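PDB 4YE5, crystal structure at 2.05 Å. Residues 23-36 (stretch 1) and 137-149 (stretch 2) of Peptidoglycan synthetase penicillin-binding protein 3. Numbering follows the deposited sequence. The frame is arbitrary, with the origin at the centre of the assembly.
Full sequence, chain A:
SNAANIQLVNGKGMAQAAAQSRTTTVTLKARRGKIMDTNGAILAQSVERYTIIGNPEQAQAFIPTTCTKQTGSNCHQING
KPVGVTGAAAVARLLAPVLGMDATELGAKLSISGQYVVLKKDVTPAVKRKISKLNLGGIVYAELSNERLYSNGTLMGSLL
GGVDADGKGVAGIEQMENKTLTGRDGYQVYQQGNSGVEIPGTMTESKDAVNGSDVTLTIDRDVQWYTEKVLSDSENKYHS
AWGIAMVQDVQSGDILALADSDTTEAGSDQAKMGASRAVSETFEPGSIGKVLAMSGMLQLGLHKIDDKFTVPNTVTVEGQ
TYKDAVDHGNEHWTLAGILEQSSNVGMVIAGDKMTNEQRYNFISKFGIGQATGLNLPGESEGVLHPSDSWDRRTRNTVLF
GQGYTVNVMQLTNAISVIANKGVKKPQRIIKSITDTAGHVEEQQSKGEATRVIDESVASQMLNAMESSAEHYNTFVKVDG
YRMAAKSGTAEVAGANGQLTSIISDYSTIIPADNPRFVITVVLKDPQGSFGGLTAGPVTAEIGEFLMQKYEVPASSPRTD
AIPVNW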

# COMPACT_ATOMS: atom_id res chain seq x y z
N THR A 23 -25.30 -20.66 31.94
CA THR A 23 -25.37 -20.38 30.51
C THR A 23 -23.97 -20.36 29.88
O THR A 23 -22.98 -20.07 30.54
CB THR A 23 -26.06 -19.04 30.25
OG1 THR A 23 -26.92 -18.74 31.35
CG2 THR A 23 -26.90 -19.11 28.99
N THR A 24 -23.91 -20.68 28.59
CA THR A 24 -22.64 -20.84 27.91
C THR A 24 -22.71 -20.19 26.54
O THR A 24 -23.62 -20.46 25.76
CB THR A 24 -22.31 -22.32 27.74
OG1 THR A 24 -22.23 -22.94 29.03
CG2 THR A 24 -20.98 -22.50 27.02
N THR A 25 -21.74 -19.32 26.23
CA THR A 25 -21.71 -18.68 24.93
C THR A 25 -20.53 -19.18 24.12
O THR A 25 -19.39 -19.21 24.58
CB THR A 25 -21.65 -17.16 25.05
OG1 THR A 25 -22.82 -16.69 25.72
CG2 THR A 25 -21.57 -16.52 23.66
N VAL A 26 -20.82 -19.58 22.89
CA VAL A 26 -19.79 -20.06 21.99
C VAL A 26 -19.62 -19.04 20.87
O VAL A 26 -20.58 -18.66 20.22
CB VAL A 26 -20.15 -21.45 21.40
CG1 VAL A 26 -19.14 -21.85 20.34
CG2 VAL A 26 -20.21 -22.52 22.50
N THR A 27 -18.38 -18.61 20.66
CA THR A 27 -18.07 -17.67 19.57
C THR A 27 -17.96 -18.38 18.23
O THR A 27 -17.25 -19.38 18.11
CB THR A 27 -16.75 -16.96 19.86
OG1 THR A 27 -16.83 -16.34 21.14
CG2 THR A 27 -16.44 -15.91 18.78
N LEU A 28 -18.67 -17.88 17.24
CA LEU A 28 -18.51 -18.36 15.88
C LEU A 28 -17.60 -17.36 15.16
O LEU A 28 -18.04 -16.29 14.76
CB LEU A 28 -19.86 -18.44 15.19
CG LEU A 28 -20.91 -19.26 15.98
CD1 LEU A 28 -22.23 -19.24 15.24
CD2 LEU A 28 -20.43 -20.69 16.16
N LYS A 29 -16.32 -17.68 15.04
CA LYS A 29 -15.37 -16.70 14.51
C LYS A 29 -15.54 -16.50 13.00
O LYS A 29 -15.60 -17.46 12.25
CB LYS A 29 -13.93 -17.08 14.85
CG LYS A 29 -12.93 -16.17 14.14
CD LYS A 29 -11.64 -15.98 14.92
CE LYS A 29 -10.82 -14.84 14.32
NZ LYS A 29 -9.97 -14.22 15.37
N ALA A 30 -15.66 -15.24 12.57
CA ALA A 30 -15.67 -14.92 11.15
C ALA A 30 -14.34 -15.30 10.50
O ALA A 30 -13.28 -15.12 11.10
CB ALA A 30 -15.94 -13.41 10.94
N ARG A 31 -14.40 -15.83 9.27
CA ARG A 31 -13.18 -16.14 8.52
C ARG A 31 -12.66 -14.90 7.79
O ARG A 31 -13.43 -14.11 7.23
CB ARG A 31 -13.44 -17.26 7.51
CG ARG A 31 -14.05 -18.52 8.14
CD ARG A 31 -14.51 -19.52 7.08
NE ARG A 31 -13.42 -19.90 6.19
CZ ARG A 31 -13.59 -20.40 4.97
NH1 ARG A 31 -14.82 -20.61 4.50
NH2 ARG A 31 -12.54 -20.71 4.22
N ARG A 32 -11.35 -14.73 7.82
CA ARG A 32 -10.74 -13.54 7.23
C ARG A 32 -10.84 -13.54 5.70
O ARG A 32 -10.62 -14.56 5.06
CB ARG A 32 -9.29 -13.44 7.67
CG ARG A 32 -8.66 -12.07 7.37
CD ARG A 32 -7.30 -11.94 8.03
NE ARG A 32 -6.76 -10.60 7.82
CZ ARG A 32 -7.10 -9.54 8.54
NH1 ARG A 32 -7.99 -9.67 9.53
NH2 ARG A 32 -6.55 -8.36 8.27
N GLY A 33 -11.18 -12.39 5.13
CA GLY A 33 -11.24 -12.25 3.69
C GLY A 33 -9.88 -12.29 3.01
O GLY A 33 -8.83 -12.26 3.67
N LYS A 34 -9.89 -12.41 1.69
CA LYS A 34 -8.65 -12.46 0.92
C LYS A 34 -8.18 -11.06 0.50
O LYS A 34 -8.96 -10.09 0.48
CB LYS A 34 -8.81 -13.32 -0.35
CG LYS A 34 -9.50 -14.67 -0.18
CD LYS A 34 -9.45 -15.45 -1.50
CE LYS A 34 -10.74 -16.22 -1.78
NZ LYS A 34 -11.22 -17.07 -0.64
N ILE A 35 -6.91 -10.98 0.16
CA ILE A 35 -6.38 -9.82 -0.55
C ILE A 35 -5.95 -10.30 -1.93
O ILE A 35 -5.28 -11.33 -2.06
CB ILE A 35 -5.18 -9.19 0.17
CG1 ILE A 35 -5.60 -8.68 1.55
CG2 ILE A 35 -4.60 -8.02 -0.70
CD1 ILE A 35 -4.45 -8.42 2.53
N MSE A 36 -6.35 -9.57 -2.96
CA MSE A 36 -6.08 -9.95 -4.34
C MSE A 36 -5.48 -8.78 -5.10
O MSE A 36 -5.68 -7.63 -4.71
CB MSE A 36 -7.39 -10.37 -5.02
CG MSE A 36 -7.96 -11.66 -4.45
SE MSE A 36 -9.74 -12.00 -5.16
CE MSE A 36 -10.68 -10.46 -4.41
N GLY A 137 -23.61 -29.32 21.60
CA GLY A 137 -23.24 -27.90 21.58
C GLY A 137 -23.15 -27.38 23.00
O GLY A 137 -23.92 -27.79 23.86
N GLY A 138 -22.22 -26.48 23.24
CA GLY A 138 -21.92 -26.08 24.60
C GLY A 138 -20.75 -26.90 25.11
O GLY A 138 -19.78 -26.35 25.61
N ILE A 139 -20.83 -28.22 24.96
CA ILE A 139 -19.82 -29.10 25.56
C ILE A 139 -18.57 -29.18 24.72
O ILE A 139 -17.45 -29.14 25.23
CB ILE A 139 -20.38 -30.50 25.81
CG1 ILE A 139 -21.65 -30.39 26.66
CG2 ILE A 139 -19.31 -31.41 26.46
CD1 ILE A 139 -22.39 -31.66 26.79
N VAL A 140 -18.75 -29.29 23.41
CA VAL A 140 -17.64 -29.34 22.49
C VAL A 140 -17.83 -28.21 21.48
O VAL A 140 -18.95 -27.97 21.01
CB VAL A 140 -17.59 -30.70 21.76
CG1 VAL A 140 -16.44 -30.74 20.79
CG2 VAL A 140 -17.49 -31.83 22.77
N TYR A 141 -16.77 -27.49 21.16
CA TYR A 141 -16.84 -26.45 20.14
C TYR A 141 -15.54 -26.32 19.35
O TYR A 141 -14.48 -26.84 19.75
CB TYR A 141 -17.25 -25.09 20.74
CG TYR A 141 -16.33 -24.59 21.84
CD1 TYR A 141 -16.53 -24.97 23.16
CD2 TYR A 141 -15.28 -23.71 21.55
CE1 TYR A 141 -15.70 -24.52 24.17
CE2 TYR A 141 -14.44 -23.24 22.56
CZ TYR A 141 -14.66 -23.65 23.87
OH TYR A 141 -13.85 -23.20 24.88
N ALA A 142 -15.65 -25.64 18.23
CA ALA A 142 -14.54 -25.48 17.30
C ALA A 142 -13.96 -24.07 17.37
O ALA A 142 -14.69 -23.09 17.32
CB ALA A 142 -15.02 -25.78 15.90
N GLU A 143 -12.63 -23.97 17.47
CA GLU A 143 -11.97 -22.67 17.41
C GLU A 143 -11.21 -22.53 16.09
O GLU A 143 -10.28 -23.29 15.83
CB GLU A 143 -11.03 -22.46 18.62
CG GLU A 143 -11.75 -21.88 19.84
CD GLU A 143 -10.86 -21.71 21.08
OE1 GLU A 143 -9.70 -22.19 21.07
OE2 GLU A 143 -11.33 -21.08 22.06
N LEU A 144 -11.64 -21.59 15.26
CA LEU A 144 -11.04 -21.35 13.95
C LEU A 144 -9.58 -20.89 14.06
O LEU A 144 -9.28 -19.98 14.82
CB LEU A 144 -11.86 -20.31 13.19
CG LEU A 144 -11.27 -19.82 11.87
CD1 LEU A 144 -11.34 -20.92 10.83
CD2 LEU A 144 -12.00 -18.55 11.39
N SER A 145 -8.68 -21.54 13.32
CA SER A 145 -7.27 -21.20 13.38
C SER A 145 -7.03 -19.95 12.54
O SER A 145 -7.84 -19.61 11.67
CB SER A 145 -6.38 -22.33 12.83
OG SER A 145 -5.56 -21.78 11.79
N ASN A 146 -5.91 -19.27 12.76
CA ASN A 146 -5.70 -18.00 12.06
C ASN A 146 -4.49 -17.96 11.15
O ASN A 146 -3.99 -16.87 10.82
CB ASN A 146 -5.62 -16.84 13.05
CG ASN A 146 -6.91 -16.67 13.82
OD1 ASN A 146 -7.91 -16.20 13.28
ND2 ASN A 146 -6.90 -17.06 15.08
N GLU A 147 -4.04 -19.13 10.72
CA GLU A 147 -2.93 -19.20 9.78
C GLU A 147 -3.23 -18.37 8.52
O GLU A 147 -4.30 -18.49 7.92
CB GLU A 147 -2.63 -20.65 9.40
CG GLU A 147 -1.35 -20.77 8.54
CD GLU A 147 -0.96 -22.21 8.25
OE1 GLU A 147 -1.86 -23.08 8.14
OE2 GLU A 147 0.25 -22.48 8.13
N ARG A 148 -2.27 -17.53 8.13
CA ARG A 148 -2.43 -16.63 6.98
C ARG A 148 -1.31 -16.93 5.98
O ARG A 148 -0.13 -16.88 6.33
CB ARG A 148 -2.33 -15.17 7.45
CG ARG A 148 -2.68 -14.09 6.40
CD ARG A 148 -4.18 -13.99 6.19
NE ARG A 148 -4.61 -12.77 5.50
CZ ARG A 148 -5.78 -12.66 4.86
NH1 ARG A 148 -6.60 -13.70 4.81
NH2 ARG A 148 -6.13 -11.52 4.27
N LEU A 149 -1.67 -17.25 4.74
CA LEU A 149 -0.67 -17.59 3.73
C LEU A 149 -0.60 -16.52 2.64
O LEU A 149 -1.63 -15.97 2.21
CB LEU A 149 -0.98 -18.93 3.07
CG LEU A 149 -1.08 -20.16 3.99
CD1 LEU A 149 -1.42 -21.43 3.19
CD2 LEU A 149 0.20 -20.35 4.80
O HOH W 1 -17.03 -22.06 17.09
O HOH W 2 -14.50 -20.38 15.78

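The strongest direct link is a forked hydrogen bond from Arg 148 to the backbone of stretch 1. Both NH1 and NH2 of Arg 148 lie 2.9 Å from Gly 33 O, with N-H...O angles of 142° and 143°; these near-equal values place the carbonyl between the two nitrogens, close to the guanidinium plane. The side chain reaches this position although its CA-to-CB bond points sideways, through chi angles of t, p and t. Arg 32 covers one face of the same group, its CD 3.6 Å from Arg 148 CZ. The two like charges come close, Arg 32 NE to Arg 148 NH2 being 3.7 Å, but the nitrogens of both guanidiniums also have hydrogen-bond partners elsewhere in the structure. At the edge, Ile 35 CD1 lies 3.9 Å from Arg 148 NH2.

Two waters join the backbones where no direct hydrogen bond spans them. Water 1 donates to Thr 27 O (2.9 Å from its oxygen) and to Ala 142 O (2.6 Å). Water 2 donates to Ala 142 O (3.1 Å), accepts from Leu 144 N (3.1 Å) and accepts weakly from Lys 29 N (3.3 Å).

Packing completes the contact, which buries 555 Å² in all. Leu 144 points toward stretch 1, and its CD2 touches three residues: Lys 29 CG at 3.8 Å, Ala 30 O at 3.7 Å and Arg 31 CG at 3.8 Å. The long aliphatic portions of Lys 29 and Arg 31 thus offer carbon to a leucine methyl. Farther along, Lys 29 CE approaches Asn 146 OD1 at 3.4 Å. Val 26, buried and also directed across the gap, sets CG1 3.8 Å from Tyr 141 CB. Near the start of the contact, Gly 138 adopts phi/psi of 95/-50, where a CB would jam against the preceding carbonyl O, so its backbone alone calls for glycine.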